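Local atomic coordinates of Box C/D snoRNA protein 1 (Saccharomyces cerevisiae, PDB entry 6THL), a protein that is required for box C/D snoRNAs to accumulate, acting in snoRNA processing, their transport to the nucleolus and ribosome biogenesis. Residues G14-L20 and K156-E162; R26-S32 and I161-T165; K122-T127 and K140-I146. All blocks are in the same frame, centred on the assembly; numbering follows the deposited sequence.

Contact 1: residues G14-L20 and K156-E162; sequences GVNCLML and KNTTVIE
N16, C17 and L18 run alongside T159, V160 and I161 as a short parallel beta pair, the axes of strands 15-18 and 159-161 coming within 4.8 Å at an angle of 27°. The bonds alternate as parallel strands require: N16 N gives to T158 O at 3.0 Å, V160 N to N16 O at 3.1 Å and L18 N to V160 O at 2.9 Å, with a weak bond from E162 N to L18 O after them. On one face the side chains of N16 and T159 run abreast. With its CG anti to the backbone N (chi1 174°), N16 lets ND2 donate a hydrogen bond to T159 OG1 (2.6 Å). On that face too, the branch of L18 rests on T159 CG2. On the face of C17 and V160, V160 CG2 meets C17 SG (3.8 Å); it also touches V15 CG1 (3.7 Å), and W43 of strand 40-49 packs on V15 and C17. Beyond the strands, E162 folds back at its second torsion (-89°), and its OE1 appears to extend the pairing by accepting from L20 N, though that bond is modelled doubtfully short. This is parallel pairing between distant parts of the BCD1 domain, in a small mixed sheet where 15-18 lies between 11-12 and 159-161.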
loop_
_atom_site.group_PDB
_atom_site.type_symbol
_atom_site.label_atom_id
_atom_site.label_comp_id
_atom_site.label_asym_id
_atom_site.label_seq_id
_atom_site.Cartn_x
_atom_site.Cartn_y
_atom_site.Cartn_z
ATOM N N GLY B 14 27.268 2.333 17.807
ATOM C CA GLY B 14 27.450 3.783 17.852
ATOM C C GLY B 14 26.212 4.531 17.437
ATOM O O GLY B 14 25.856 5.542 18.039
ATOM N N VAL B 15 25.538 4.020 16.414
ATOM C CA VAL B 15 24.398 4.703 15.834
ATOM C C VAL B 15 23.237 4.756 16.785
ATOM O O VAL B 15 22.856 3.718 17.380
ATOM C CB VAL B 15 23.902 4.010 14.569
ATOM C CG1 VAL B 15 22.590 4.633 14.126
ATOM C CG2 VAL B 15 24.949 4.137 13.477
ATOM N N ASN B 16 22.671 5.959 16.901
ATOM C CA ASN B 16 21.528 6.157 17.766
ATOM C C ASN B 16 20.216 5.893 17.015
ATOM O O ASN B 16 19.801 6.737 16.202
ATOM C CB ASN B 16 21.537 7.561 18.346
ATOM C CG ASN B 16 20.279 7.854 19.131
ATOM O OD1 ASN B 16 20.059 7.330 20.230
ATOM N ND2 ASN B 16 19.438 8.687 18.567
ATOM N N CYS B 17 19.559 4.746 17.294
ATOM C CA CYS B 17 18.402 4.271 16.460
ATOM C C CYS B 17 17.043 4.468 17.080
ATOM O O CYS B 17 16.737 3.845 18.068
ATOM C CB CYS B 17 18.562 2.805 16.078
ATOM S SG CYS B 17 20.193 2.545 15.422
ATOM N N LEU B 18 16.214 5.322 16.498
ATOM C CA LEU B 18 14.851 5.489 17.012
ATOM C C LEU B 18 13.966 4.374 16.482
ATOM O O LEU B 18 13.937 4.074 15.285
ATOM C CB LEU B 18 14.254 6.851 16.662
ATOM C CG LEU B 18 15.079 8.017 17.167
ATOM C CD1 LEU B 18 14.445 9.346 16.789
ATOM C CD2 LEU B 18 15.228 7.875 18.659
ATOM N N MET B 19 13.256 3.768 17.419
ATOM C CA MET B 19 12.493 2.582 17.165
ATOM C C MET B 19 11.017 2.949 17.261
ATOM O O MET B 19 10.548 3.529 18.243
ATOM C CB MET B 19 12.910 1.489 18.157
ATOM C CG MET B 19 14.368 1.080 17.958
ATOM S SD MET B 19 14.573 0.080 16.456
ATOM C CE MET B 19 16.038 0.817 15.773
ATOM N N LEU B 20 10.292 2.634 16.203
ATOM C CA LEU B 20 8.893 2.924 16.137
ATOM C C LEU B 20 8.147 1.757 16.772
ATOM O O LEU B 20 8.696 0.642 16.870
ATOM C CB LEU B 20 8.555 3.113 14.664
ATOM C CG LEU B 20 9.262 4.333 14.022
ATOM C CD1 LEU B 20 8.975 4.441 12.524
ATOM C CD2 LEU B 20 8.896 5.656 14.724
ATOM N N LYS B 156 28.256 6.561 12.534
ATOM C CA LYS B 156 28.609 6.313 13.944
ATOM C C LYS B 156 27.941 7.226 14.977
ATOM O O LYS B 156 27.275 6.738 15.894
ATOM C CB LYS B 156 30.112 6.310 14.163
ATOM C CG LYS B 156 30.513 5.808 15.544
ATOM C CD LYS B 156 32.019 5.921 15.727
ATOM C CE LYS B 156 32.503 5.357 17.055
ATOM N NZ LYS B 156 33.978 5.514 17.187
ATOM N N ASN B 157 28.104 8.534 14.857
ATOM C CA ASN B 157 27.525 9.423 15.865
ATOM C C ASN B 157 26.368 10.168 15.218
ATOM O O ASN B 157 26.352 11.386 15.204
ATOM C CB ASN B 157 28.626 10.370 16.386
ATOM C CG ASN B 157 28.400 10.824 17.825
ATOM O OD1 ASN B 157 28.061 10.030 18.700
ATOM N ND2 ASN B 157 28.635 12.106 18.078
ATOM N N THR B 158 25.435 9.430 14.614
ATOM C CA THR B 158 24.220 10.018 14.016
ATOM C C THR B 158 22.997 9.481 14.701
ATOM O O THR B 158 23.056 8.679 15.635
ATOM C CB THR B 158 24.016 9.649 12.526
ATOM O OG1 THR B 158 24.238 8.243 12.349
ATOM C CG2 THR B 158 24.911 10.470 11.591
ATOM N N THR B 159 21.861 9.911 14.195
ATOM C CA THR B 159 20.618 9.250 14.517
ATOM C C THR B 159 19.896 8.803 13.250
ATOM O O THR B 159 19.939 9.514 12.215
ATOM C CB THR B 159 19.775 10.166 15.416
ATOM O OG1 THR B 159 20.416 10.225 16.697
ATOM C CG2 THR B 159 18.311 9.673 15.575
ATOM N N VAL B 160 19.283 7.604 13.315
ATOM C CA VAL B 160 18.370 7.166 12.251
ATOM C C VAL B 160 17.014 6.862 12.786
ATOM O O VAL B 160 16.848 6.564 13.953
ATOM C CB VAL B 160 18.877 5.944 11.503
ATOM C CG1 VAL B 160 20.041 6.341 10.595
ATOM C CG2 VAL B 160 19.251 4.833 12.477
ATOM N N ILE B 161 16.014 6.977 11.938
ATOM C CA ILE B 161 14.720 6.434 12.293
ATOM C C ILE B 161 14.738 5.002 11.792
ATOM O O ILE B 161 14.629 4.711 10.576
ATOM C CB ILE B 161 13.570 7.239 11.719
ATOM C CG1 ILE B 161 13.432 8.502 12.556
ATOM C CG2 ILE B 161 12.283 6.429 11.833
ATOM C CD1 ILE B 161 12.648 9.589 11.898
ATOM N N GLU B 162 14.966 4.117 12.754
ATOM C CA GLU B 162 15.082 2.679 12.517
ATOM C C GLU B 162 16.365 2.301 11.761
ATOM O O GLU B 162 16.998 1.266 12.040
ATOM C CB GLU B 162 13.829 2.122 11.795
ATOM C CG GLU B 162 12.518 2.285 12.556
ATOM C CD GLU B 162 12.186 1.140 13.486
ATOM O OE1 GLU B 162 11.339 1.349 14.380
ATOM O OE2 GLU B 162 12.733 0.036 13.329
#

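Contact 2: residues R26-S32 and I161-T165; sequences RSSQNRS and IEFPT
R26 stretches toward F163 with CG anti to its backbone N (chi1 -179°) and an extended chain as far as NE, while F163 swings its ring between its own backbone N and carbonyl carbon (chi1 69°). The flat groups consequently stack: guanidinium and ring planes differ by 15°, their centres are 3.6 Å apart, CZ makes the cation-pi contact, and NH2 lies over the ring centre. Along with the stack, NE donates to I161 O at 2.8 Å, reaching it from above the carbonyl plane, and NH2 adds weak bonds to I161 O and F163 O. The ring and two carbonyls together limit the guanidinium's rotation. Outside the two segments, E46 forms a salt bridge with NH1 and also bonds T165 OG1, and an acidic side chain of another protein chain pairs with NE. The contact joins helix 25-29 to the loop between strands 159-161 and 165-169, and N30, just past the helix, heads an Asx turn, its OD1 accepting from S32 N at 2.9 Å; S32 OG is a second, separate donor at 2.7 Å. That double grip steadies the amide, whose ND2 bonds E162 OE2 at 3.0 Å almost perfectly straight, in the amide plane and on the oxygen's anti lone pair, while L20 N takes OE1. Weakly, ND2 also reaches E162 O. S32 OG also bonds S44 N and lies 3.7 Å from F163 CB.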
loop_
_atom_site.group_PDB
_atom_site.type_symbol
_atom_site.label_atom_id
_atom_site.label_comp_id
_atom_site.label_asym_id
_atom_site.label_seq_id
_atom_site.Cartn_x
_atom_site.Cartn_y
_atom_site.Cartn_z
ATOM N N ARG B 26 7.223 0.920 8.749
ATOM C CA ARG B 26 8.672 1.062 8.736
ATOM C C ARG B 26 9.287 0.038 9.660
ATOM O O ARG B 26 10.334 -0.554 9.350
ATOM C CB ARG B 26 9.147 2.464 9.139
ATOM C CG ARG B 26 10.672 2.628 9.107
ATOM C CD ARG B 26 11.169 4.080 9.008
ATOM N NE ARG B 26 12.607 4.082 8.741
ATOM C CZ ARG B 26 13.189 4.324 7.569
ATOM N NH1 ARG B 26 12.482 4.716 6.531
ATOM N NH2 ARG B 26 14.523 4.238 7.464
ATOM N N SER B 27 8.634 -0.190 10.786
ATOM C CA SER B 27 9.161 -1.125 11.747
ATOM C C SER B 27 9.277 -2.481 11.084
ATOM O O SER B 27 10.266 -3.178 11.225
ATOM C CB SER B 27 8.272 -1.177 12.985
ATOM O OG SER B 27 8.656 -2.228 13.812
ATOM N N SER B 28 8.297 -2.829 10.282
ATOM C CA SER B 28 8.359 -4.097 9.594
ATOM C C SER B 28 9.221 -3.987 8.377
ATOM O O SER B 28 9.453 -5.003 7.741
ATOM C CB SER B 28 6.962 -4.606 9.199
ATOM O OG SER B 28 6.131 -4.812 10.344
ATOM N N GLN B 29 9.690 -2.803 7.991
ATOM C CA GLN B 29 10.663 -2.803 6.870
ATOM C C GLN B 29 12.109 -2.667 7.306
ATOM O O GLN B 29 12.976 -2.584 6.459
ATOM C CB GLN B 29 10.297 -1.858 5.700
ATOM C CG GLN B 29 9.512 -0.625 6.090
ATOM C CD GLN B 29 9.239 0.347 4.961
ATOM O OE1 GLN B 29 8.348 1.151 5.078
ATOM N NE2 GLN B 29 9.998 0.287 3.889
ATOM N N ASN B 30 12.354 -2.727 8.616
ATOM C CA ASN B 30 13.711 -2.806 9.183
ATOM C C ASN B 30 14.192 -4.258 9.353
ATOM O O ASN B 30 13.575 -5.031 10.078
ATOM C CB ASN B 30 13.763 -2.093 10.554
ATOM C CG ASN B 30 15.190 -1.736 10.986
ATOM O OD1 ASN B 30 16.193 -2.166 10.410
ATOM N ND2 ASN B 30 15.274 -0.941 12.006
ATOM N N ARG B 31 15.285 -4.627 8.687
ATOM C CA ARG B 31 15.925 -5.934 8.934
ATOM C C ARG B 31 17.377 -5.803 9.471
ATOM O O ARG B 31 18.093 -6.802 9.608
ATOM C CB ARG B 31 15.845 -6.841 7.674
ATOM C CG ARG B 31 14.436 -7.311 7.322
ATOM C CD ARG B 31 14.365 -8.447 6.282
ATOM N NE ARG B 31 13.070 -8.434 5.578
ATOM C CZ ARG B 31 12.765 -9.123 4.473
ATOM N NH1 ARG B 31 13.632 -9.950 3.891
ATOM N NH2 ARG B 31 11.567 -8.978 3.919
ATOM N N SER B 32 17.775 -4.577 9.797
ATOM C CA SER B 32 19.068 -4.302 10.445
ATOM C C SER B 32 19.276 -5.136 11.710
ATOM O O SER B 32 18.472 -5.089 12.644
ATOM C CB SER B 32 19.188 -2.822 10.804
ATOM O OG SER B 32 18.817 -2.018 9.697
ATOM N N ILE B 161 16.014 6.977 11.938
ATOM C CA ILE B 161 14.720 6.434 12.293
ATOM C C ILE B 161 14.738 5.002 11.792
ATOM O O ILE B 161 14.629 4.711 10.576
ATOM C CB ILE B 161 13.570 7.239 11.719
ATOM C CG1 ILE B 161 13.432 8.502 12.556
ATOM C CG2 ILE B 161 12.283 6.429 11.833
ATOM C CD1 ILE B 161 12.648 9.589 11.898
ATOM N N GLU B 162 14.966 4.117 12.754
ATOM C CA GLU B 162 15.082 2.679 12.517
ATOM C C GLU B 162 16.365 2.301 11.761
ATOM O O GLU B 162 16.998 1.266 12.040
ATOM C CB GLU B 162 13.829 2.122 11.795
ATOM C CG GLU B 162 12.518 2.285 12.556
ATOM C CD GLU B 162 12.186 1.140 13.486
ATOM O OE1 GLU B 162 11.339 1.349 14.380
ATOM O OE2 GLU B 162 12.733 0.036 13.329
ATOM N N PHE B 163 16.745 3.120 10.800
ATOM C CA PHE B 163 17.749 2.716 9.842
ATOM C C PHE B 163 17.840 3.826 8.815
ATOM O O PHE B 163 16.822 4.449 8.456
ATOM C CB PHE B 163 17.451 1.331 9.157
ATOM C CG PHE B 163 16.249 1.317 8.204
ATOM C CD1 PHE B 163 16.416 1.446 6.860
ATOM C CD2 PHE B 163 14.960 1.144 8.678
ATOM C CE1 PHE B 163 15.329 1.427 6.001
ATOM C CE2 PHE B 163 13.868 1.132 7.830
ATOM C CZ PHE B 163 14.054 1.259 6.487
ATOM N N PRO B 164 19.055 4.074 8.339
ATOM C CA PRO B 164 19.311 5.172 7.425
ATOM C C PRO B 164 18.355 5.241 6.244
ATOM O O PRO B 164 17.978 4.217 5.671
ATOM C CB PRO B 164 20.731 4.876 6.912
ATOM C CG PRO B 164 20.977 3.439 7.238
ATOM C CD PRO B 164 20.240 3.215 8.511
ATOM N N THR B 165 17.974 6.459 5.908
ATOM C CA THR B 165 17.363 6.754 4.634
ATOM C C THR B 165 18.442 7.560 3.873
ATOM O O THR B 165 19.188 8.316 4.502
ATOM C CB THR B 165 16.076 7.565 4.865
ATOM O OG1 THR B 165 15.205 6.833 5.754
ATOM C CG2 THR B 165 15.382 7.884 3.568
#

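Contact 3: residues K122-T127 and K140-I146; sequences KFYTKT and KLVELAI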
loop_
_atom_site.group_PDB
_atom_site.type_symbol
_atom_site.label_atom_id
_atom_site.label_comp_id
_atom_site.label_asym_id
_atom_site.label_seq_id
_atom_site.Cartn_x
_atom_site.Cartn_y
_atom_site.Cartn_z
ATOM N N LYS B 122 25.486 13.253 -5.560
ATOM C CA LYS B 122 25.675 13.510 -4.160
ATOM C C LYS B 122 24.712 12.604 -3.343
ATOM O O LYS B 122 23.665 12.150 -3.835
ATOM C CB LYS B 122 25.455 14.987 -3.868
ATOM C CG LYS B 122 26.385 15.943 -4.613
ATOM C CD LYS B 122 25.833 17.379 -4.573
ATOM C CE LYS B 122 26.237 18.243 -5.764
ATOM N NZ LYS B 122 27.627 18.750 -5.646
ATOM N N PHE B 123 25.093 12.333 -2.099
ATOM C CA PHE B 123 24.353 11.438 -1.252
ATOM C C PHE B 123 24.093 12.153 0.032
ATOM O O PHE B 123 25.011 12.621 0.698
ATOM C CB PHE B 123 25.135 10.153 -1.019
ATOM C CG PHE B 123 25.195 9.291 -2.234
ATOM C CD1 PHE B 123 24.418 8.162 -2.342
ATOM C CD2 PHE B 123 25.974 9.657 -3.315
ATOM C CE1 PHE B 123 24.449 7.380 -3.481
ATOM C CE2 PHE B 123 26.004 8.882 -4.460
ATOM C CZ PHE B 123 25.235 7.743 -4.541
ATOM N N TYR B 124 22.819 12.236 0.372
ATOM C CA TYR B 124 22.397 12.940 1.541
ATOM C C TYR B 124 21.650 11.951 2.425
ATOM O O TYR B 124 20.777 11.280 1.935
ATOM C CB TYR B 124 21.446 14.035 1.086
ATOM C CG TYR B 124 21.987 14.985 0.031
ATOM C CD1 TYR B 124 22.473 16.248 0.383
ATOM C CD2 TYR B 124 21.985 14.645 -1.317
ATOM C CE1 TYR B 124 22.954 17.135 -0.573
ATOM C CE2 TYR B 124 22.464 15.532 -2.284
ATOM C CZ TYR B 124 22.954 16.775 -1.901
ATOM O OH TYR B 124 23.442 17.664 -2.833
ATOM N N THR B 125 22.006 11.826 3.702
ATOM C CA THR B 125 21.121 11.203 4.695
ATOM C C THR B 125 20.464 12.376 5.416
ATOM O O THR B 125 20.743 13.547 5.118
ATOM C CB THR B 125 21.874 10.271 5.692
ATOM O OG1 THR B 125 20.949 9.404 6.364
ATOM C CG2 THR B 125 22.639 11.053 6.740
ATOM N N LYS B 126 19.597 12.087 6.369
ATOM C CA LYS B 126 18.865 13.144 7.020
ATOM C C LYS B 126 19.374 13.264 8.438
ATOM O O LYS B 126 20.019 12.335 8.940
ATOM C CB LYS B 126 17.360 12.874 6.905
ATOM C CG LYS B 126 16.781 11.939 7.933
ATOM C CD LYS B 126 15.650 11.101 7.344
ATOM C CE LYS B 126 14.420 11.903 7.020
ATOM N NZ LYS B 126 13.261 11.031 6.650
ATOM N N THR B 127 19.126 14.405 9.084
ATOM C CA THR B 127 19.848 14.748 10.336
ATOM C C THR B 127 18.892 15.140 11.429
ATOM O O THR B 127 17.839 15.671 11.159
ATOM C CB THR B 127 20.896 15.870 10.094
ATOM O OG1 THR B 127 22.004 15.697 10.966
ATOM C CG2 THR B 127 20.315 17.314 10.250
ATOM N N LYS B 140 15.709 18.002 7.299
ATOM C CA LYS B 140 17.001 18.632 7.326
ATOM C C LYS B 140 17.953 17.568 6.882
ATOM O O LYS B 140 18.064 16.535 7.536
ATOM C CB LYS B 140 17.394 19.056 8.760
ATOM C CG LYS B 140 16.494 20.074 9.458
ATOM C CD LYS B 140 16.319 21.337 8.660
ATOM C CE LYS B 140 15.374 22.255 9.391
ATOM N NZ LYS B 140 14.578 23.042 8.413
ATOM N N LEU B 141 18.664 17.821 5.796
ATOM C CA LEU B 141 19.599 16.835 5.268
ATOM C C LEU B 141 21.034 17.312 5.438
ATOM O O LEU B 141 21.293 18.523 5.487
ATOM C CB LEU B 141 19.284 16.538 3.800
ATOM C CG LEU B 141 17.788 16.237 3.580
ATOM C CD1 LEU B 141 17.507 16.085 2.095
ATOM C CD2 LEU B 141 17.320 15.000 4.361
ATOM N N VAL B 142 21.940 16.338 5.588
ATOM C CA VAL B 142 23.396 16.533 5.463
ATOM C C VAL B 142 23.916 15.616 4.353
ATOM O O VAL B 142 23.746 14.394 4.383
ATOM C CB VAL B 142 24.188 16.259 6.766
ATOM C CG1 VAL B 142 24.094 17.442 7.719
ATOM C CG2 VAL B 142 23.737 14.978 7.462
ATOM N N GLU B 143 24.483 16.240 3.330
ATOM C CA GLU B 143 25.359 15.576 2.365
ATOM C C GLU B 143 26.417 14.733 3.063
ATOM O O GLU B 143 26.937 15.146 4.087
ATOM C CB GLU B 143 26.052 16.655 1.559
ATOM C CG GLU B 143 27.211 16.190 0.718
ATOM C CD GLU B 143 27.337 17.048 -0.502
ATOM O OE1 GLU B 143 26.862 18.209 -0.439
ATOM O OE2 GLU B 143 27.873 16.550 -1.504
ATOM N N LEU B 144 26.736 13.553 2.544
ATOM C CA LEU B 144 27.809 12.797 3.172
ATOM C C LEU B 144 28.808 12.229 2.192
ATOM O O LEU B 144 28.511 12.027 1.015
ATOM C CB LEU B 144 27.296 11.762 4.170
ATOM C CG LEU B 144 26.087 10.973 3.751
ATOM C CD1 LEU B 144 26.477 10.098 2.584
ATOM C CD2 LEU B 144 25.587 10.156 4.929
ATOM N N ALA B 145 30.011 12.010 2.732
ATOM C CA ALA B 145 31.232 11.846 1.959
ATOM C C ALA B 145 31.410 10.372 1.781
ATOM O O ALA B 145 32.084 9.719 2.557
ATOM C CB ALA B 145 32.408 12.463 2.709
ATOM N N ILE B 146 30.763 9.846 0.757
ATOM C CA ILE B 146 30.535 8.415 0.674
ATOM C C ILE B 146 31.822 7.663 0.381
ATOM O O ILE B 146 31.975 6.523 0.810
ATOM C CB ILE B 146 29.462 8.085 -0.375
ATOM C CG1 ILE B 146 30.042 8.098 -1.803
ATOM C CG2 ILE B 146 28.294 9.060 -0.238
ATOM C CD1 ILE B 146 28.993 7.981 -2.893
#
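F123 meets I146 along much of its side chain. Its CB is 3.4 Å from I146 CG2 and also touches L144 CD1; CG is next, still against I146 CG2 at 3.7 Å. Further out, CD2 and CE2 share I146 CD1, each at 3.5 Å, and CZ is grazed by the same methyl, so the isoleucine tip lies over one face of the ring. I146 follows an inverse gamma turn at A145, and its CG1, set between backbone N and carbonyl carbon (chi1 80°), carries CD1 over that face. The strands run antiparallel, 139° between their directions, with Y124-E143 and K126-L141 as non-hydrogen-bonded pairs and T125-V142 as the hydrogen-bonded one. L144 N gives to F123 O at 2.7 Å, V142 N to T125 O at 3.1 Å and T127 N to K140 O at 2.8 Å; the return bond from T125 N to V142 O is weak. T125 and V142 project together from one face, and L144 lies athwart T125, its CD2 meeting T125 CG2 at 3.6 Å. The ring of Y124 has its CD1 near E143 CA, while E143 OE2 lies by the aliphatic carbons of K122 without bonding NZ. The strands are an antiparallel pair consecutive in the chain, joined by a 12-residue connection. Strand 122-126 is flanked by 140-143 and, antiparallel, by 165-169, whose I166 and V168 pack on F123; strand 140-143 in turn pairs in parallel with 180-181, and L75, from a loop, touches F123 and I146.

From the N terminus, strand 15-18 meets its parallel partner only at residue 159, so contact 1 closes a loop covering most of the domain. Helix 25-29 follows at once, and contact 2 closes a second long loop on the same returning stretch: both contacts use I161 and E162, and L20 packs on R26 where they touch. Contact 3 pairs 122-127 with 140-146 across a much shorter loop lying within both longer ones. It never touches contact 1, but T165 O probably accepts a hydrogen bond from T125 OG1, linking it to contact 2. Contacts 1 and 2 bring the small three-stranded sheet and helix 25-29 up to the chain that enters strand 165-169, while contact 3 pairs two strands within the larger sheet.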